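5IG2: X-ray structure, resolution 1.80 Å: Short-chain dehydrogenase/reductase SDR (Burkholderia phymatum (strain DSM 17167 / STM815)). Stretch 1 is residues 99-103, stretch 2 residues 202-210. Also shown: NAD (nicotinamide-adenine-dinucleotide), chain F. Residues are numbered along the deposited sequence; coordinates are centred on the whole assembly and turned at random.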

ATOM      1  N   ALA B  99      32.441 -36.775  18.868  1.00 12.59           N
ATOM      2  CA  ALA B  99      33.011 -35.582  19.489  1.00 12.00           C
ATOM      3  C   ALA B  99      34.443 -35.370  19.025  1.00 11.88           C
ATOM      4  O   ALA B  99      35.208 -36.323  18.845  1.00 13.45           O
ATOM      5  CB  ALA B  99      32.978 -35.691  21.018  1.00 11.94           C
ATOM      6  N   GLY B 100      34.802 -34.105  18.819  1.00 11.47           N
ATOM      7  CA  GLY B 100      36.155 -33.784  18.412  1.00  8.49           C
ATOM      8  C   GLY B 100      36.436 -32.317  18.617  1.00 13.56           C
ATOM      9  O   GLY B 100      35.518 -31.494  18.720  1.00 14.50           O
ATOM     10  N   VAL B 101      37.729 -31.997  18.712  1.00 12.65           N
ATOM     11  CA  VAL B 101      38.214 -30.631  18.858  1.00 13.06           C
ATOM     12  C   VAL B 101      39.409 -30.461  17.928  1.00 13.72           C
ATOM     13  O   VAL B 101      39.854 -31.409  17.275  1.00 14.37           O
ATOM     14  CB  VAL B 101      38.602 -30.289  20.318  1.00 11.62           C
ATOM     15  CG1 VAL B 101      37.414 -30.415  21.242  1.00 11.40           C
ATOM     16  CG2 VAL B 101      39.754 -31.187  20.803  1.00 12.17           C
ATOM     17  N   GLY B 102      39.946 -29.248  17.885  1.00 14.37           N
ATOM     18  CA  GLY B 102      41.104 -28.992  17.048  1.00 16.15           C
ATOM     19  C   GLY B 102      41.917 -27.819  17.542  1.00 18.30           C
ATOM     20  O   GLY B 102      41.461 -27.013  18.359  1.00 19.84           O
ATOM     21  N   ALA B 103      43.140 -27.741  17.030  1.00 17.79           N
ATOM     22  CA  ALA B 103      44.031 -26.611  17.236  1.00 17.24           C
ATOM     23  C   ALA B 103      44.958 -26.548  16.037  1.00 17.95           C
ATOM     24  O   ALA B 103      45.223 -27.566  15.397  1.00 23.28           O
ATOM     25  CB  ALA B 103      44.834 -26.749  18.532  1.00 20.02           C
ATOM     26  N   GLY B 202      30.365 -26.044  14.660  1.00 11.68           N
ATOM     27  CA  GLY B 202      31.112 -25.314  15.662  1.00 14.20           C
ATOM     28  C   GLY B 202      32.567 -25.711  15.795  1.00 13.79           C
ATOM     29  O   GLY B 202      33.234 -25.235  16.718  1.00 15.47           O
ATOM     30  N   ILE B 203      33.093 -26.545  14.888  1.00 12.87           N
ATOM     31  CA  ILE B 203      34.400 -27.157  15.115  1.00 11.09           C
ATOM     32  C   ILE B 203      35.499 -26.106  15.163  1.00 13.38           C
ATOM     33  O   ILE B 203      36.504 -26.283  15.866  1.00 15.85           O
ATOM     34  CB  ILE B 203      34.682 -28.235  14.049  1.00 10.38           C
ATOM     35  CG1 ILE B 203      35.918 -29.067  14.419  1.00 11.11           C
ATOM     36  CG2 ILE B 203      34.882 -27.597  12.672  1.00 10.13           C
ATOM     37  CD1 ILE B 203      35.809 -29.792  15.743  1.00 10.40           C
ATOM     38  N   ALA B 204      35.333 -24.989  14.443  1.00 13.85           N
ATOM     39  CA  ALA B 204      36.343 -23.934  14.500  1.00 15.11           C
ATOM     40  C   ALA B 204      36.296 -23.159  15.803  1.00 17.95           C
ATOM     41  O   ALA B 204      37.221 -22.396  16.087  1.00 22.89           O
ATOM     42  CB  ALA B 204      36.195 -22.962  13.331  1.00 16.61           C
ATOM     43  N   ASP B 205      35.254 -23.351  16.603  1.00 16.23           N
ATOM     44  CA  ASP B 205      35.124 -22.721  17.907  1.00 20.57           C
ATOM     45  C   ASP B 205      35.387 -23.696  19.044  1.00 17.31           C
ATOM     46  O   ASP B 205      34.887 -23.490  20.152  1.00 19.82           O
ATOM     47  CB  ASP B 205      33.735 -22.112  18.061  1.00 27.92           C
ATOM     48  CG  ASP B 205      33.793 -20.668  18.421  1.00 48.83           C
ATOM     49  OD1 ASP B 205      34.009 -19.861  17.487  1.00 60.15           O
ATOM     50  OD2 ASP B 205      33.647 -20.343  19.625  1.00 51.27           O
ATOM     51  N   ALA B 206      36.178 -24.745  18.794  1.00 15.27           N
ATOM     52  CA  ALA B 206      36.378 -25.799  19.788  1.00 15.79           C
ATOM     53  C   ALA B 206      36.958 -25.266  21.099  1.00 15.36           C
ATOM     54  O   ALA B 206      36.764 -25.883  22.154  1.00 17.47           O
ATOM     55  CB  ALA B 206      37.278 -26.905  19.214  1.00 11.88           C
ATOM     56  N   GLU B 207      37.661 -24.130  21.063  1.00 17.33           N
ATOM     57  CA  GLU B 207      38.246 -23.588  22.287  1.00 18.64           C
ATOM     58  C   GLU B 207      37.204 -23.370  23.368  1.00 19.08           C
ATOM     59  O   GLU B 207      37.559 -23.354  24.553  1.00 20.32           O
ATOM     60  CB  GLU B 207      38.964 -22.266  22.017  1.00 19.96           C
ATOM     61  CG  GLU B 207      40.297 -22.403  21.284  1.00 27.27           C
ATOM     62  CD  GLU B 207      41.405 -23.027  22.140  1.00 29.09           C
ATOM     63  OE1 GLU B 207      41.291 -23.003  23.389  1.00 29.43           O
ATOM     64  OE2 GLU B 207      42.387 -23.542  21.554  1.00 28.15           O
ATOM     65  N   ARG B 208      35.927 -23.227  22.984  1.00 18.74           N
ATOM     66  CA  ARG B 208      34.870 -22.990  23.964  1.00 19.16           C
ATOM     67  C   ARG B 208      34.730 -24.153  24.936  1.00 17.77           C
ATOM     68  O   ARG B 208      34.248 -23.954  26.058  1.00 18.13           O
ATOM     69  CB  ARG B 208      33.526 -22.710  23.263  1.00 20.46           C
ATOM     70  CG  ARG B 208      32.798 -23.948  22.708  1.00 24.13           C
ATOM     71  CD  ARG B 208      31.671 -23.579  21.695  1.00 24.82           C
ATOM     72  NE  ARG B 208      31.003 -24.752  21.108  1.00 27.82           N
ATOM     73  CZ  ARG B 208      31.451 -25.436  20.046  1.00 35.82           C
ATOM     74  NH1 ARG B 208      32.583 -25.087  19.438  1.00 36.21           N
ATOM     75  NH2 ARG B 208      30.776 -26.486  19.585  1.00 29.97           N
ATOM     76  N   VAL B 209      35.139 -25.369  24.543  1.00 17.78           N
ATOM     77  CA  VAL B 209      35.048 -26.525  25.430  1.00 21.52           C
ATOM     78  C   VAL B 209      36.425 -27.078  25.799  1.00 20.82           C
ATOM     79  O   VAL B 209      36.531 -28.231  26.214  1.00 19.91           O
ATOM     80  CB  VAL B 209      34.153 -27.636  24.842  1.00 20.11           C
ATOM     81  CG1 VAL B 209      32.693 -27.198  24.801  1.00 19.31           C
ATOM     82  CG2 VAL B 209      34.652 -28.079  23.465  1.00 19.94           C
ATOM     83  N   ARG B 210      37.486 -26.290  25.657  1.00 16.82           N
ATOM     84  CA  ARG B 210      38.770 -26.728  26.191  1.00 20.36           C
ATOM     85  C   ARG B 210      38.699 -26.676  27.713  1.00 20.82           C
ATOM     86  O   ARG B 210      38.258 -25.660  28.271  1.00 19.92           O
ATOM     87  CB  ARG B 210      39.926 -25.863  25.682  1.00 22.95           C
ATOM     88  CG  ARG B 210      41.296 -26.292  26.229  1.00 19.62           C
ATOM     89  CD  ARG B 210      42.349 -25.180  26.130  1.00 19.08           C
ATOM     90  NE  ARG B 210      42.755 -24.929  24.752  1.00 20.29           N
ATOM     91  CZ  ARG B 210      43.891 -25.355  24.206  1.00 21.44           C
ATOM     92  NH1 ARG B 210      44.769 -26.053  24.926  1.00 20.74           N
ATOM     93  NH2 ARG B 210      44.154 -25.071  22.934  1.00 16.33           N
TER
HETATM   94  PA  NAD F 301      30.973 -29.155  16.596  1.00 13.13           P
HETATM   95  O1A NAD F 301      31.790 -28.220  17.400  1.00 13.39           O
HETATM   96  O2A NAD F 301      29.730 -28.504  15.971  1.00 12.48           O
HETATM   97  O5B NAD F 301      30.521 -30.455  17.397  1.00 14.29           O
HETATM   98  C5B NAD F 301      31.466 -31.206  18.182  1.00 11.74           C
HETATM   99  C4B NAD F 301      30.871 -31.363  19.553  1.00  8.74           C
HETATM  100  O4B NAD F 301      31.767 -32.143  20.376  1.00 14.11           O
HETATM  101  C3B NAD F 301      30.599 -30.054  20.315  1.00 13.20           C
HETATM  102  O3B NAD F 301      29.238 -29.960  20.720  1.00 12.03           O
HETATM  103  C2B NAD F 301      31.528 -30.144  21.536  1.00 14.67           C
HETATM  104  O2B NAD F 301      30.952 -29.569  22.703  1.00 14.54           O
HETATM  105  C1B NAD F 301      31.664 -31.652  21.694  1.00 12.91           C
HETATM  106  N9A NAD F 301      32.835 -32.073  22.452  1.00 11.50           N
HETATM  107  C8A NAD F 301      34.097 -31.543  22.402  1.00 12.09           C
HETATM  108  N7A NAD F 301      34.925 -32.047  23.285  1.00 14.41           N
HETATM  109  C5A NAD F 301      34.154 -32.980  23.961  1.00 12.36           C
HETATM  110  C6A NAD F 301      34.439 -33.851  25.029  1.00 14.18           C
HETATM  111  N6A NAD F 301      35.602 -33.860  25.687  1.00 15.25           N
HETATM  112  N1A NAD F 301      33.459 -34.685  25.439  1.00 13.34           N
HETATM  113  C2A NAD F 301      32.269 -34.630  24.827  1.00 13.72           C
HETATM  114  N3A NAD F 301      31.874 -33.832  23.828  1.00 13.17           N
HETATM  115  C4A NAD F 301      32.869 -33.022  23.443  1.00 11.34           C
HETATM  116  O3  NAD F 301      31.862 -29.777  15.436  1.00 12.47           O
HETATM  117  PN  NAD F 301      31.588 -30.956  14.392  1.00 12.45           P
HETATM  118  O1N NAD F 301      30.155 -31.345  14.427  1.00 10.03           O
HETATM  119  O2N NAD F 301      32.187 -30.531  13.107  1.00 12.27           O
HETATM  120  O5D NAD F 301      32.496 -32.090  15.042  1.00 11.30           O
HETATM  121  C5D NAD F 301      32.121 -33.483  14.980  1.00  8.90           C
HETATM  122  C4D NAD F 301      33.298 -34.263  14.446  1.00 11.13           C
HETATM  123  O4D NAD F 301      33.475 -34.002  13.033  1.00 12.40           O
HETATM  124  C3D NAD F 301      34.647 -33.962  15.110  1.00 11.50           C
HETATM  125  O3D NAD F 301      35.334 -35.182  15.365  1.00 12.02           O
HETATM  126  C2D NAD F 301      35.388 -33.168  14.032  1.00 10.87           C
HETATM  127  O2D NAD F 301      36.795 -33.313  14.175  1.00 10.46           O
HETATM  128  C1D NAD F 301      34.847 -33.863  12.792  1.00 11.72           C
HETATM  129  N1N NAD F 301      35.032 -33.130  11.448  1.00 13.12           N
HETATM  130  C2N NAD F 301      34.474 -31.917  11.289  1.00 11.09           C
HETATM  131  C3N NAD F 301      34.589 -31.255  10.079  1.00 10.77           C
HETATM  132  C7N NAD F 301      33.870 -29.979   9.769  1.00 11.17           C
HETATM  133  O7N NAD F 301      34.264 -29.276   8.826  1.00 11.71           O
HETATM  134  N7N NAD F 301      32.908 -29.591  10.590  1.00 12.35           N
HETATM  135  C4N NAD F 301      35.280 -31.876   9.045  1.00 12.65           C
HETATM  136  C5N NAD F 301      35.829 -33.132   9.234  1.00 15.31           C
HETATM  137  C6N NAD F 301      35.701 -33.748  10.453  1.00 14.82           C
HETATM  138  O   HOH W   1      41.083 -24.557  18.754  1.00 47.76           O

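Stretch 1 is an extended strip with no regular helix or strand, and it lies against a short 3-10 segment more than a hundred residues further along the same chain. The nearest CA atoms across the stretches are V101 CA and A206 CA, 5.3 Å apart, and A206 points its CA-to-CB bond toward stretch 1. No hydrogen bond crosses directly between the stretches; apolar packing, a bridging water and a shared cofactor connect them.

A99 does not reach stretch 2 at all. It serves the cofactor, with A99 CB 3.5 Å from NAD N3A on the adenine. G100 then passes close to both neighbors. G100 CA lies 3.5 Å from NAD O3D, and a CB built on G100 would come within 2.2 Å of NAD O3D, so the bound cofactor leaves no room for a side chain. I203 CD1 lies beside the carbonyl oxygen, 3.4 Å from G100 O, a van der Waals contact. I203 leaves its backbone sideways, but the t, p rotamer carries its end nearer to stretch 1, where I203 CD1 also lies 4.0 Å from V101 CA.

V101 is the apolar center of the contact. V101 CB meets A206 CB at 3.8 Å, and V101 CG1 reaches V209 CG2 at 4.2 Å. V101 CG1 also sits 3.6 Å from NAD N7A, while V209 CG1 lies 3.6 Å from NAD O2B, so the two valines touch each other and the adenosine half of the cofactor.

At G102 the packing has a polar cost. A206 CB sits 3.8 Å from G102 N, which is buried by the contact and finds no partner in the model. The carbonyl fares better: water 1 donates to G102 O at 2.5 Å and to E207 OE2 at 3.3 Å, bridging the stretches where no direct bond does. E207 starts away from stretch 1, but its end comes nearer, and R210 holds its carboxylate through two hydrogen bonds of a salt bridge, R210 NE to E207 OE1 at 2.8 Å and R210 NH2 to E207 OE2 at 2.7 Å.

Stretch 2 braces its own turns: D205 N and R208 NH1 each donate to G202 O at 2.8 Å. R208 NH2 bonds to the phosphate oxygen NAD O1A at 3.0 Å, pairing positive charge with negative.

The rules are plain: glycine where the cofactor passes too close for a CB, small apolar groups at the nearest CA pair, and a water joining a backbone carbonyl to a carboxylate held by a salt bridge.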